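Local coordinates for protein tannase (Fusobacterium nucleatum subsp. nucleatum ATCC 25586, PDB 6YQ4) that probably hydrolyses the ester bonds of gallotannins as a serine hydrolase of the alpha/beta-hydrolase type and binds a magnesium ion, at residues A[272-284]-A[450-462]. Residues are numbered along the deposited sequence; the frame is centred on the assembly and turned at random.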
loop_
_atom_site.group_PDB
_atom_site.type_symbol
_atom_site.label_atom_id
_atom_site.label_comp_id
_atom_site.label_asym_id
_atom_site.label_seq_id
_atom_site.Cartn_x
_atom_site.Cartn_y
_atom_site.Cartn_z
ATOM N N PHE A 272 8.290 4.309 -20.537
ATOM C CA PHE A 272 8.863 4.085 -19.212
ATOM C C PHE A 272 10.334 4.523 -19.079
ATOM O O PHE A 272 10.692 5.122 -18.057
ATOM C CB PHE A 272 8.718 2.612 -18.835
ATOM C CG PHE A 272 9.131 2.298 -17.418
ATOM C CD1 PHE A 272 8.466 2.878 -16.334
ATOM C CD2 PHE A 272 10.194 1.420 -17.168
ATOM C CE1 PHE A 272 8.851 2.577 -15.019
ATOM C CE2 PHE A 272 10.574 1.113 -15.863
ATOM C CZ PHE A 272 9.901 1.694 -14.788
ATOM N N PRO A 273 11.212 4.261 -20.065
ATOM C CA PRO A 273 12.608 4.714 -19.921
ATOM C C PRO A 273 12.762 6.214 -19.736
ATOM O O PRO A 273 13.653 6.646 -18.993
ATOM C CB PRO A 273 13.267 4.232 -21.223
ATOM C CG PRO A 273 12.462 3.036 -21.622
ATOM C CD PRO A 273 11.046 3.442 -21.285
ATOM N N ILE A 274 11.940 7.025 -20.405
ATOM C CA ILE A 274 12.019 8.466 -20.195
ATOM C C ILE A 274 11.713 8.789 -18.741
ATOM O O ILE A 274 12.331 9.679 -18.141
ATOM C CB ILE A 274 11.071 9.221 -21.147
ATOM C CG1 ILE A 274 10.920 8.491 -22.500
ATOM C CG2 ILE A 274 11.564 10.648 -21.326
ATOM C CD1 ILE A 274 9.863 9.089 -23.472
ATOM N N TYR A 275 10.777 8.056 -18.139
ATOM C CA TYR A 275 10.408 8.375 -16.768
ATOM C C TYR A 275 11.441 7.840 -15.787
ATOM O O TYR A 275 11.927 8.576 -14.924
ATOM C CB TYR A 275 9.026 7.835 -16.424
ATOM C CG TYR A 275 8.782 7.824 -14.917
ATOM C CD1 TYR A 275 8.685 9.023 -14.189
ATOM C CD2 TYR A 275 8.683 6.617 -14.214
ATOM C CE1 TYR A 275 8.466 9.015 -12.814
ATOM C CE2 TYR A 275 8.478 6.595 -12.845
ATOM C CZ TYR A 275 8.365 7.786 -12.148
ATOM O OH TYR A 275 8.184 7.730 -10.785
ATOM N N LEU A 276 11.792 6.563 -15.914
ATOM C CA LEU A 276 12.749 5.973 -14.993
ATOM C C LEU A 276 14.071 6.736 -14.981
ATOM O O LEU A 276 14.623 7.000 -13.908
ATOM C CB LEU A 276 12.980 4.509 -15.337
ATOM C CG LEU A 276 13.946 3.919 -14.308
ATOM C CD1 LEU A 276 13.254 2.791 -13.553
ATOM C CD2 LEU A 276 15.272 3.464 -14.950
ATOM N N ASN A 277 14.579 7.141 -16.155
ATOM C CA ASN A 277 15.847 7.872 -16.166
ATOM C C ASN A 277 15.730 9.230 -15.503
ATOM O O ASN A 277 16.744 9.788 -15.072
ATOM C CB ASN A 277 16.361 8.053 -17.583
ATOM C CG ASN A 277 16.630 6.755 -18.248
ATOM O OD1 ASN A 277 16.815 5.751 -17.576
ATOM N ND2 ASN A 277 16.628 6.744 -19.579
ATOM N N SER A 278 14.522 9.795 -15.449
ATOM C CA SER A 278 14.351 11.122 -14.866
ATOM C C SER A 278 14.541 11.108 -13.358
ATOM O O SER A 278 14.828 12.154 -12.777
ATOM C CB SER A 278 12.961 11.681 -15.187
ATOM O OG SER A 278 11.955 10.980 -14.438
ATOM N N LEU A 279 14.350 9.953 -12.723
ATOM C CA LEU A 279 14.447 9.819 -11.279
ATOM C C LEU A 279 15.895 9.777 -10.795
ATOM O O LEU A 279 16.154 10.135 -9.641
ATOM C CB LEU A 279 13.698 8.546 -10.830
ATOM C CG LEU A 279 12.252 8.293 -11.313
ATOM C CD1 LEU A 279 11.738 6.873 -10.991
ATOM C CD2 LEU A 279 11.337 9.327 -10.717
ATOM N N LYS A 280 16.841 9.378 -11.654
ATOM C CA LYS A 280 18.264 9.289 -11.300
ATOM C C LYS A 280 18.454 8.430 -10.053
ATOM O O LYS A 280 19.031 8.846 -9.044
ATOM C CB LYS A 280 18.878 10.679 -11.131
ATOM C CG LYS A 280 18.578 11.546 -12.329
ATOM C CD LYS A 280 19.452 12.773 -12.403
ATOM C CE LYS A 280 19.064 13.619 -13.605
ATOM N NZ LYS A 280 18.989 12.806 -14.858
ATOM N N LEU A 281 17.916 7.219 -10.133
ATOM C CA LEU A 281 18.038 6.232 -9.079
ATOM C C LEU A 281 19.381 5.517 -9.200
ATOM O O LEU A 281 19.827 5.165 -10.300
ATOM C CB LEU A 281 16.883 5.230 -9.181
ATOM C CG LEU A 281 15.465 5.775 -8.932
ATOM C CD1 LEU A 281 14.504 4.671 -8.920
ATOM C CD2 LEU A 281 15.393 6.531 -7.618
ATOM N N THR A 282 20.038 5.322 -8.068
ATOM C CA THR A 282 21.297 4.601 -8.006
ATOM C C THR A 282 21.127 3.369 -7.136
ATOM O O THR A 282 20.379 3.386 -6.151
ATOM C CB THR A 282 22.405 5.465 -7.424
ATOM O OG1 THR A 282 22.000 5.892 -6.124
ATOM C CG2 THR A 282 22.683 6.684 -8.307
ATOM N N ASP A 283 21.821 2.297 -7.502
ATOM C CA ASP A 283 21.803 1.117 -6.648
ATOM C C ASP A 283 22.747 1.284 -5.452
ATOM O O ASP A 283 23.196 2.390 -5.156
ATOM C CB ASP A 283 22.175 -0.129 -7.454
ATOM C CG ASP A 283 23.613 -0.097 -7.971
ATOM O OD1 ASP A 283 24.400 0.799 -7.571
ATOM O OD2 ASP A 283 23.948 -0.984 -8.793
ATOM N N ASP A 284 23.057 0.174 -4.781
ATOM C CA ASP A 284 23.915 0.182 -3.603
ATOM C C ASP A 284 25.295 0.752 -3.883
ATOM O O ASP A 284 25.936 1.303 -2.979
ATOM C CB ASP A 284 24.074 -1.241 -3.097
ATOM C CG ASP A 284 23.380 -1.458 -1.819
ATOM O OD1 ASP A 284 22.755 -0.487 -1.346
ATOM O OD2 ASP A 284 23.476 -2.584 -1.291
ATOM N N ALA A 450 8.462 -3.297 -10.805
ATOM C CA ALA A 450 9.249 -2.088 -10.996
ATOM C C ALA A 450 8.817 -0.971 -10.057
ATOM O O ALA A 450 9.639 -0.123 -9.694
ATOM C CB ALA A 450 9.137 -1.638 -12.457
ATOM N N ILE A 451 7.549 -0.958 -9.646
ATOM C CA ILE A 451 6.966 0.172 -8.922
ATOM C C ILE A 451 7.387 0.127 -7.455
ATOM O O ILE A 451 7.905 1.134 -6.947
ATOM C CB ILE A 451 5.427 0.213 -9.059
ATOM C CG1 ILE A 451 5.003 0.642 -10.462
ATOM C CG2 ILE A 451 4.833 1.197 -8.030
ATOM C CD1 ILE A 451 5.096 2.173 -10.667
ATOM N N PRO A 452 7.167 -0.971 -6.717
ATOM C CA PRO A 452 7.719 -1.020 -5.355
ATOM C C PRO A 452 9.242 -0.961 -5.331
ATOM O O PRO A 452 9.804 -0.344 -4.413
ATOM C CB PRO A 452 7.188 -2.353 -4.781
ATOM C CG PRO A 452 6.807 -3.201 -5.985
ATOM C CD PRO A 452 6.360 -2.178 -7.025
ATOM N N ALA A 453 9.924 -1.567 -6.314
ATOM C CA ALA A 453 11.387 -1.423 -6.409
ATOM C C ALA A 453 11.802 0.040 -6.507
ATOM O O ALA A 453 12.751 0.471 -5.826
ATOM C CB ALA A 453 11.942 -2.177 -7.625
ATOM N N ILE A 454 11.120 0.818 -7.367
ATOM C CA ILE A 454 11.429 2.246 -7.493
ATOM C C ILE A 454 11.183 2.978 -6.175
ATOM O O ILE A 454 11.954 3.863 -5.792
ATOM C CB ILE A 454 10.620 2.868 -8.639
ATOM C CG1 ILE A 454 11.243 2.527 -9.993
ATOM C CG2 ILE A 454 10.448 4.379 -8.439
ATOM C CD1 ILE A 454 10.268 2.824 -11.129
ATOM N N LEU A 455 10.113 2.632 -5.454
ATOM C CA LEU A 455 9.915 3.235 -4.135
ATOM C C LEU A 455 11.084 2.901 -3.211
ATOM O O LEU A 455 11.656 3.784 -2.557
ATOM C CB LEU A 455 8.611 2.747 -3.527
ATOM C CG LEU A 455 8.236 3.190 -2.121
ATOM C CD1 LEU A 455 7.812 4.632 -2.136
ATOM C CD2 LEU A 455 7.097 2.317 -1.625
ATOM N N ALA A 456 11.450 1.617 -3.160
ATOM C CA ALA A 456 12.561 1.172 -2.336
ATOM C C ALA A 456 13.863 1.878 -2.721
ATOM O O ALA A 456 14.642 2.269 -1.850
ATOM C CB ALA A 456 12.680 -0.354 -2.442
ATOM N N LEU A 457 14.101 2.104 -4.012
ATOM C CA LEU A 457 15.357 2.759 -4.388
ATOM C C LEU A 457 15.376 4.209 -3.941
ATOM O O LEU A 457 16.413 4.723 -3.494
ATOM C CB LEU A 457 15.581 2.689 -5.894
ATOM C CG LEU A 457 15.945 1.318 -6.454
ATOM C CD1 LEU A 457 15.531 1.163 -7.939
ATOM C CD2 LEU A 457 17.402 1.093 -6.251
ATOM N N LYS A 458 14.256 4.894 -4.134
ATOM C CA LYS A 458 14.143 6.296 -3.768
ATOM C C LYS A 458 14.375 6.484 -2.283
ATOM O O LYS A 458 15.072 7.420 -1.866
ATOM C CB LYS A 458 12.768 6.813 -4.195
ATOM C CG LYS A 458 12.527 8.256 -3.901
ATOM C CD LYS A 458 13.440 9.127 -4.723
ATOM C CE LYS A 458 13.263 10.580 -4.317
ATOM N NZ LYS A 458 14.409 11.456 -4.762
ATOM N N LEU A 459 13.859 5.572 -1.462
ATOM C CA LEU A 459 14.076 5.698 -0.020
ATOM C C LEU A 459 15.537 5.421 0.362
ATOM O O LEU A 459 16.110 6.110 1.214
ATOM C CB LEU A 459 13.139 4.761 0.729
ATOM C CG LEU A 459 11.649 5.014 0.624
ATOM C CD1 LEU A 459 10.857 3.723 0.840
ATOM C CD2 LEU A 459 11.250 6.059 1.643
ATOM N N LYS A 460 16.146 4.397 -0.232
ATOM C CA LYS A 460 17.559 4.138 0.025
ATOM C C LYS A 460 18.425 5.312 -0.406
ATOM O O LYS A 460 19.362 5.708 0.311
ATOM C CB LYS A 460 17.994 2.867 -0.705
ATOM C CG LYS A 460 17.304 1.622 -0.210
ATOM C CD LYS A 460 17.792 0.416 -0.962
ATOM C CE LYS A 460 19.077 -0.139 -0.366
ATOM N NZ LYS A 460 18.771 -1.468 0.217
ATOM N N ASN A 461 18.136 5.877 -1.585
ATOM C CA ASN A 461 18.957 6.969 -2.100
ATOM C C ASN A 461 18.859 8.199 -1.211
ATOM O O ASN A 461 19.749 9.060 -1.261
ATOM C CB ASN A 461 18.550 7.304 -3.535
ATOM C CG ASN A 461 18.974 6.228 -4.543
ATOM O OD1 ASN A 461 18.600 6.288 -5.703
ATOM N ND2 ASN A 461 19.771 5.258 -4.100
ATOM N N SER A 462 17.799 8.279 -0.401
ATOM C CA SER A 462 17.541 9.363 0.531
ATOM C C SER A 462 17.959 9.041 1.958
ATOM O O SER A 462 17.653 9.822 2.864
ATOM C CB SER A 462 16.059 9.760 0.518
ATOM O OG SER A 462 15.540 9.842 -0.800
#
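Asn461, near the C-terminal end of 450-462, grips the backbone of Thr282 with both ends of its amide. Its OD1 accepts a hydrogen bond from Thr282 N at 2.9 Å, nearly straight at 170°. Its ND2 donates a hydrogen bond to Thr282 O at 2.8 Å, and that oxygen lies in the amide plane. The two bonds close a ring on one residue and fix the amide's rotation. Chi1 of -72° sets the amide beside its own backbone N and directs it to the extended chain.

Leu281 lies next to this clamp. Its CD1 sits 3.8 Å from Leu457 CB and also reaches Ile454, while its CD2 packs against Asn461 OD1.

Further back, Ile454 is wedged among side chains of 272-279. Its CD1 meets the edge of the Phe272 ring, 3.8 Å from CZ, and also touches Leu276 CD1. Its CG2 branch meets Leu279 CD1 at 3.8 Å, the two side chains crossing at about a right angle. The axes of 272-279 and 450-461 run 18° from parallel and come no closer than 12.2 Å; these four side chains fill the space between. Helices 212-223 and 298-316 also pack on Phe272.

Helix 259-279 belongs to the long insertion between sheet strands 202-206 and 435-439 of a probable alpha/beta-hydrolase fold. Helix 450-461 packs on edge strand 465-469. Apolar packing joins the helices, while the paired amide bonds probably help to fix the path of the chain that leaves.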